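Local coordinates for protein Trypsin/factor XIIA inhibitor (Zea mays, PDB 1BEA) that inhibits mammalian trypsin and is a specific inhibitor of factor XIIa (activated Hageman factor), being a bifunctional amylase/serine protease inhibitor of the cereal trypsin/alpha-amylase inhibitor family, at residues V24-C29 with L35-L40; I62-A67 with V90-A95. All blocks are in the same frame, centred on the assembly; numbering follows the deposited sequence.

Interaction 1 (V24-C29 with L35-L40); sequences VTSRTC and LPWPEL
The six-membered part of the W37 indole reaches across from the first turn of helix 37-49 to the backbone of S26 and R27 in helix 18-29. CZ3 of W37 lies 3.2 Å from CB of S26, which approaches the ring obliquely; the indole is poorly ordered, so this short approach is doubtful in detail. The ring edge points at the backbone N of R27, 3.5 Å from CH2 of W37, and at O of S26. With CG of W37 beside its own backbone N (chi1 -73°), the ring is carried toward helix 18-29.

L40, one turn further on and buried, lies against the hydroxyl of S26: its CD1 is 3.5 Å from OG of S26. That hydroxyl is hydrogen-bonded to O of W22 one turn back, so a polar atom already paired within its own helix faces a leucine methyl. No hydrogen bond joins the two segments. The contact is packing between two consecutive helices at the base of the short loop that carries the protease-cleaved bond R34-L35. L40 also packs on P33 of that loop and on W22 and Y23, whereas another side of helix 18-29 is covered by helix 88-95.

Interaction 2 (I62-A67 with V90-A95); sequences ILMDGA and VQRGFA
A side-on, two-pronged salt bridge joins D65, the last residue of helix 56-65, to R92 in helix 88-95. NE of R92 donates to OD1 of D65 at 2.6 Å and NH2 of R92 to OD2 of D65 at 2.7 Å, each oxygen being met on its syn side. The carboxylate and guanidinium planes are only 3° apart, though offset enough that each partner sits somewhat out of the other's plane. A bend at chi3 of R92 (115°) turns the guanidinium edge to the acid, and the paired bonds fix its rotation.

These helices belong to the four-helix, disulfide-linked fold of the cereal inhibitor family, and M64, just before the acid, adds apolar packing between them. Its chain bends at chi3 (61°), which brings the terminal methyl over the centre of one guanidinium face, with CE of M64 3.3 Å from CZ of R92. Beside the salt bridge, CG of M64 packs 3.7 Å from CB of A95, nearly one turn beyond R92. OD1 of D65 has a second cationic partner in NH2 of R88, whose NH1 is hydrogen-bonded to O of M64.

In the fold
From the N terminus, helix 18-29 comes first; a short connection bearing R34 then returns the chain to helix 37-49, and interaction 1 closes that small loop. Helix 56-65 follows, and interaction 2 closes a longer, mostly non-helical loop between its end and helix 88-95. The two contacts are therefore in series along the chain, neither enclosing nor crossing the other, with centres about 15 Å apart. They nevertheless meet in space, because Q91 packs on V24, T25 and T28, and F94 on V24, while the disulfide C29-C86 ties segment 24-29 to the loop leading into helix 88-95. Helix 37-49, helix 18-29, helix 88-95 and helix 56-65 are thus linked in that order.

Interaction 1 (V24-C29 with L35-L40)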
loop_
_atom_site.group_PDB
_atom_site.type_symbol
_atom_site.label_atom_id
_atom_site.label_comp_id
_atom_site.label_asym_id
_atom_site.label_seq_id
_atom_site.Cartn_x
_atom_site.Cartn_y
_atom_site.Cartn_z
ATOM N N VAL A 24 -2.796 0.781 -7.747
ATOM C CA VAL A 24 -3.003 2.181 -7.508
ATOM C C VAL A 24 -2.640 3.047 -8.705
ATOM O O VAL A 24 -3.356 4.007 -8.991
ATOM C CB VAL A 24 -2.186 2.664 -6.304
ATOM C CG1 VAL A 24 -2.125 4.170 -6.278
ATOM C CG2 VAL A 24 -2.822 2.161 -5.030
ATOM N N THR A 25 -1.541 2.750 -9.403
ATOM C CA THR A 25 -1.161 3.579 -10.560
ATOM C C THR A 25 -2.050 3.317 -11.792
ATOM O O THR A 25 -2.197 4.176 -12.703
ATOM C CB THR A 25 0.309 3.370 -10.979
ATOM O OG1 THR A 25 0.548 1.987 -11.266
ATOM C CG2 THR A 25 1.205 3.810 -9.912
ATOM N N SER A 26 -2.638 2.126 -11.819
ATOM C CA SER A 26 -3.492 1.759 -12.911
ATOM C C SER A 26 -4.616 2.749 -12.915
ATOM O O SER A 26 -4.867 3.410 -13.925
ATOM C CB SER A 26 -4.044 0.372 -12.687
ATOM O OG SER A 26 -3.046 -0.581 -12.964
ATOM N N ARG A 27 -5.257 2.866 -11.752
ATOM C CA ARG A 27 -6.393 3.767 -11.556
ATOM C C ARG A 27 -6.122 5.268 -11.592
ATOM O O ARG A 27 -6.766 6.013 -12.311
ATOM C CB ARG A 27 -7.105 3.423 -10.253
ATOM C CG ARG A 27 -8.320 4.290 -10.014
ATOM C CD ARG A 27 -9.338 3.582 -9.156
ATOM N NE ARG A 27 -10.603 4.305 -8.928
ATOM C CZ ARG A 27 -10.760 5.628 -8.802
ATOM N NH1 ARG A 27 -9.742 6.476 -8.885
ATOM N NH2 ARG A 27 -11.972 6.114 -8.558
ATOM N N THR A 28 -5.169 5.738 -10.819
ATOM C CA THR A 28 -4.913 7.165 -10.790
ATOM C C THR A 28 -4.071 7.683 -11.943
ATOM O O THR A 28 -4.335 8.767 -12.463
ATOM C CB THR A 28 -4.250 7.528 -9.492
ATOM O OG1 THR A 28 -2.925 6.968 -9.468
ATOM C CG2 THR A 28 -5.087 6.971 -8.334
ATOM N N CYS A 29 -3.065 6.918 -12.340
ATOM C CA CYS A 29 -2.232 7.353 -13.426
ATOM C C CYS A 29 -2.556 6.719 -14.747
ATOM O O CYS A 29 -2.083 7.228 -15.770
ATOM C CB CYS A 29 -0.776 7.055 -13.157
ATOM S SG CYS A 29 -0.212 7.610 -11.551
ATOM N N LEU A 35 -3.094 -6.621 -16.845
ATOM C CA LEU A 35 -3.880 -7.627 -16.177
ATOM C C LEU A 35 -5.244 -7.063 -15.966
ATOM O O LEU A 35 -5.388 -5.876 -15.752
ATOM C CB LEU A 35 -3.269 -7.924 -14.821
ATOM C CG LEU A 35 -2.734 -9.310 -14.517
ATOM C CD1 LEU A 35 -2.562 -10.100 -15.811
ATOM C CD2 LEU A 35 -1.424 -9.160 -13.785
ATOM N N PRO A 36 -6.274 -7.894 -16.078
ATOM C CA PRO A 36 -7.636 -7.379 -15.855
ATOM C C PRO A 36 -7.748 -6.661 -14.504
ATOM O O PRO A 36 -7.049 -7.003 -13.557
ATOM C CB PRO A 36 -8.513 -8.630 -15.934
ATOM C CG PRO A 36 -7.709 -9.581 -16.817
ATOM C CD PRO A 36 -6.258 -9.305 -16.499
ATOM N N TRP A 37 -8.606 -5.647 -14.422
ATOM C CA TRP A 37 -8.774 -4.894 -13.170
ATOM C C TRP A 37 -9.030 -5.795 -11.939
ATOM O O TRP A 37 -8.376 -5.667 -10.901
ATOM C CB TRP A 37 -9.913 -3.846 -13.304
ATOM C CG TRP A 37 -9.539 -2.650 -14.174
ATOM C CD1 TRP A 37 -9.880 -2.452 -15.491
ATOM C CD2 TRP A 37 -8.691 -1.537 -13.814
ATOM N NE1 TRP A 37 -9.293 -1.297 -15.972
ATOM C CE2 TRP A 37 -8.558 -0.716 -14.968
ATOM C CE3 TRP A 37 -8.028 -1.157 -12.633
ATOM C CZ2 TRP A 37 -7.787 0.466 -14.973
ATOM C CZ3 TRP A 37 -7.261 0.021 -12.638
ATOM C CH2 TRP A 37 -7.148 0.815 -13.804
ATOM N N PRO A 38 -9.964 -6.741 -12.053
ATOM C CA PRO A 38 -10.271 -7.628 -10.928
ATOM C C PRO A 38 -9.076 -8.417 -10.450
ATOM O O PRO A 38 -8.973 -8.721 -9.273
ATOM C CB PRO A 38 -11.347 -8.541 -11.485
ATOM C CG PRO A 38 -11.924 -7.774 -12.629
ATOM C CD PRO A 38 -10.776 -7.064 -13.232
ATOM N N GLU A 39 -8.182 -8.746 -11.379
ATOM C CA GLU A 39 -6.974 -9.530 -11.106
ATOM C C GLU A 39 -5.920 -8.694 -10.383
ATOM O O GLU A 39 -5.166 -9.186 -9.529
ATOM C CB GLU A 39 -6.424 -10.067 -12.433
ATOM C CG GLU A 39 -5.259 -11.027 -12.301
ATOM C CD GLU A 39 -5.490 -12.038 -11.216
ATOM O OE1 GLU A 39 -6.621 -12.575 -11.170
ATOM O OE2 GLU A 39 -4.551 -12.279 -10.419
ATOM N N LEU A 40 -5.894 -7.411 -10.722
ATOM C CA LEU A 40 -4.971 -6.464 -10.104
ATOM C C LEU A 40 -5.370 -6.214 -8.633
ATOM O O LEU A 40 -4.504 -6.109 -7.755
ATOM C CB LEU A 40 -4.988 -5.137 -10.907
ATOM C CG LEU A 40 -3.830 -4.799 -11.861
ATOM C CD1 LEU A 40 -4.281 -3.860 -13.036
ATOM C CD2 LEU A 40 -2.761 -4.148 -11.019
#

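Interaction 2 (I62-A67 with V90-A95)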
loop_
_atom_site.group_PDB
_atom_site.type_symbol
_atom_site.label_atom_id
_atom_site.label_comp_id
_atom_site.label_asym_id
_atom_site.label_seq_id
_atom_site.Cartn_x
_atom_site.Cartn_y
_atom_site.Cartn_z
ATOM N N ILE A 62 3.560 2.793 4.595
ATOM C CA ILE A 62 4.888 2.702 4.018
ATOM C C ILE A 62 4.743 2.776 2.503
ATOM O O ILE A 62 5.493 3.443 1.823
ATOM C CB ILE A 62 5.536 1.402 4.475
ATOM C CG1 ILE A 62 5.950 1.585 5.941
ATOM C CG2 ILE A 62 6.716 1.014 3.537
ATOM C CD1 ILE A 62 6.506 0.359 6.641
ATOM N N LEU A 63 3.736 2.114 1.972
ATOM C CA LEU A 63 3.551 2.158 0.554
ATOM C C LEU A 63 3.229 3.573 0.108
ATOM O O LEU A 63 3.783 4.031 -0.891
ATOM C CB LEU A 63 2.438 1.187 0.119
ATOM C CG LEU A 63 2.086 1.317 -1.366
ATOM C CD1 LEU A 63 3.173 0.537 -2.163
ATOM C CD2 LEU A 63 0.646 0.815 -1.701
ATOM N N MET A 64 2.390 4.305 0.839
ATOM C CA MET A 64 2.048 5.645 0.381
ATOM C C MET A 64 3.214 6.624 0.466
ATOM O O MET A 64 3.595 7.308 -0.504
ATOM C CB MET A 64 0.920 6.224 1.215
ATOM C CG MET A 64 -0.444 5.615 1.021
ATOM S SD MET A 64 -1.624 5.994 2.421
ATOM C CE MET A 64 -1.705 7.824 2.342
ATOM N N ASP A 65 3.797 6.693 1.650
ATOM C CA ASP A 65 4.864 7.650 1.890
ATOM C C ASP A 65 6.278 7.158 2.131
ATOM O O ASP A 65 7.193 7.959 2.233
ATOM C CB ASP A 65 4.401 8.569 3.018
ATOM C CG ASP A 65 2.958 8.989 2.816
ATOM O OD1 ASP A 65 2.585 9.177 1.639
ATOM O OD2 ASP A 65 2.187 9.102 3.786
ATOM N N GLY A 66 6.458 5.849 2.198
ATOM C CA GLY A 66 7.782 5.294 2.386
ATOM C C GLY A 66 8.256 5.224 3.830
ATOM O O GLY A 66 7.655 5.791 4.756
ATOM N N ALA A 67 9.365 4.525 4.014
ATOM C CA ALA A 67 9.971 4.353 5.325
ATOM C C ALA A 67 11.467 4.153 5.130
ATOM O O ALA A 67 11.876 3.583 4.127
ATOM C CB ALA A 67 9.385 3.127 5.998
ATOM N N VAL A 90 -2.239 12.490 -5.953
ATOM C CA VAL A 90 -3.398 11.833 -6.514
ATOM C C VAL A 90 -3.429 10.348 -6.188
ATOM O O VAL A 90 -4.480 9.798 -5.895
ATOM C CB VAL A 90 -3.442 11.965 -8.024
ATOM C CG1 VAL A 90 -4.836 11.613 -8.510
ATOM C CG2 VAL A 90 -3.062 13.390 -8.440
ATOM N N GLN A 91 -2.275 9.690 -6.245
ATOM C CA GLN A 91 -2.232 8.257 -5.979
ATOM C C GLN A 91 -2.443 7.931 -4.494
ATOM O O GLN A 91 -3.060 6.929 -4.157
ATOM C CB GLN A 91 -0.898 7.709 -6.472
ATOM C CG GLN A 91 -0.399 8.337 -7.744
ATOM C CD GLN A 91 1.042 7.978 -7.970
ATOM O OE1 GLN A 91 1.433 6.850 -7.725
ATOM N NE2 GLN A 91 1.849 8.937 -8.417
ATOM N N ARG A 92 -1.932 8.799 -3.623
ATOM C CA ARG A 92 -2.057 8.682 -2.164
ATOM C C ARG A 92 -3.511 8.566 -1.700
ATOM O O ARG A 92 -3.888 7.681 -0.904
ATOM C CB ARG A 92 -1.496 9.926 -1.506
ATOM C CG ARG A 92 -0.093 9.823 -1.017
ATOM C CD ARG A 92 0.236 11.037 -0.170
ATOM N NE ARG A 92 0.498 10.712 1.230
ATOM C CZ ARG A 92 -0.380 10.826 2.215
ATOM N NH1 ARG A 92 -1.601 11.245 1.983
ATOM N NH2 ARG A 92 -0.020 10.573 3.448
ATOM N N GLY A 93 -4.323 9.508 -2.168
ATOM C CA GLY A 93 -5.724 9.497 -1.811
ATOM C C GLY A 93 -6.331 8.136 -2.070
ATOM O O GLY A 93 -6.978 7.557 -1.215
ATOM N N PHE A 94 -6.102 7.581 -3.248
ATOM C CA PHE A 94 -6.695 6.300 -3.531
ATOM C C PHE A 94 -6.077 5.146 -2.768
ATOM O O PHE A 94 -6.771 4.182 -2.438
ATOM C CB PHE A 94 -6.611 5.994 -5.010
ATOM C CG PHE A 94 -7.073 4.610 -5.348
ATOM C CD1 PHE A 94 -8.403 4.241 -5.113
ATOM C CD2 PHE A 94 -6.177 3.652 -5.837
ATOM C CE1 PHE A 94 -8.828 2.944 -5.351
ATOM C CE2 PHE A 94 -6.591 2.352 -6.080
ATOM C CZ PHE A 94 -7.913 1.996 -5.837
ATOM N N ALA A 95 -4.774 5.230 -2.497
ATOM C CA ALA A 95 -4.091 4.145 -1.780
ATOM C C ALA A 95 -4.605 4.008 -0.358
ATOM O O ALA A 95 -4.632 2.919 0.199
ATOM C CB ALA A 95 -2.584 4.391 -1.740
#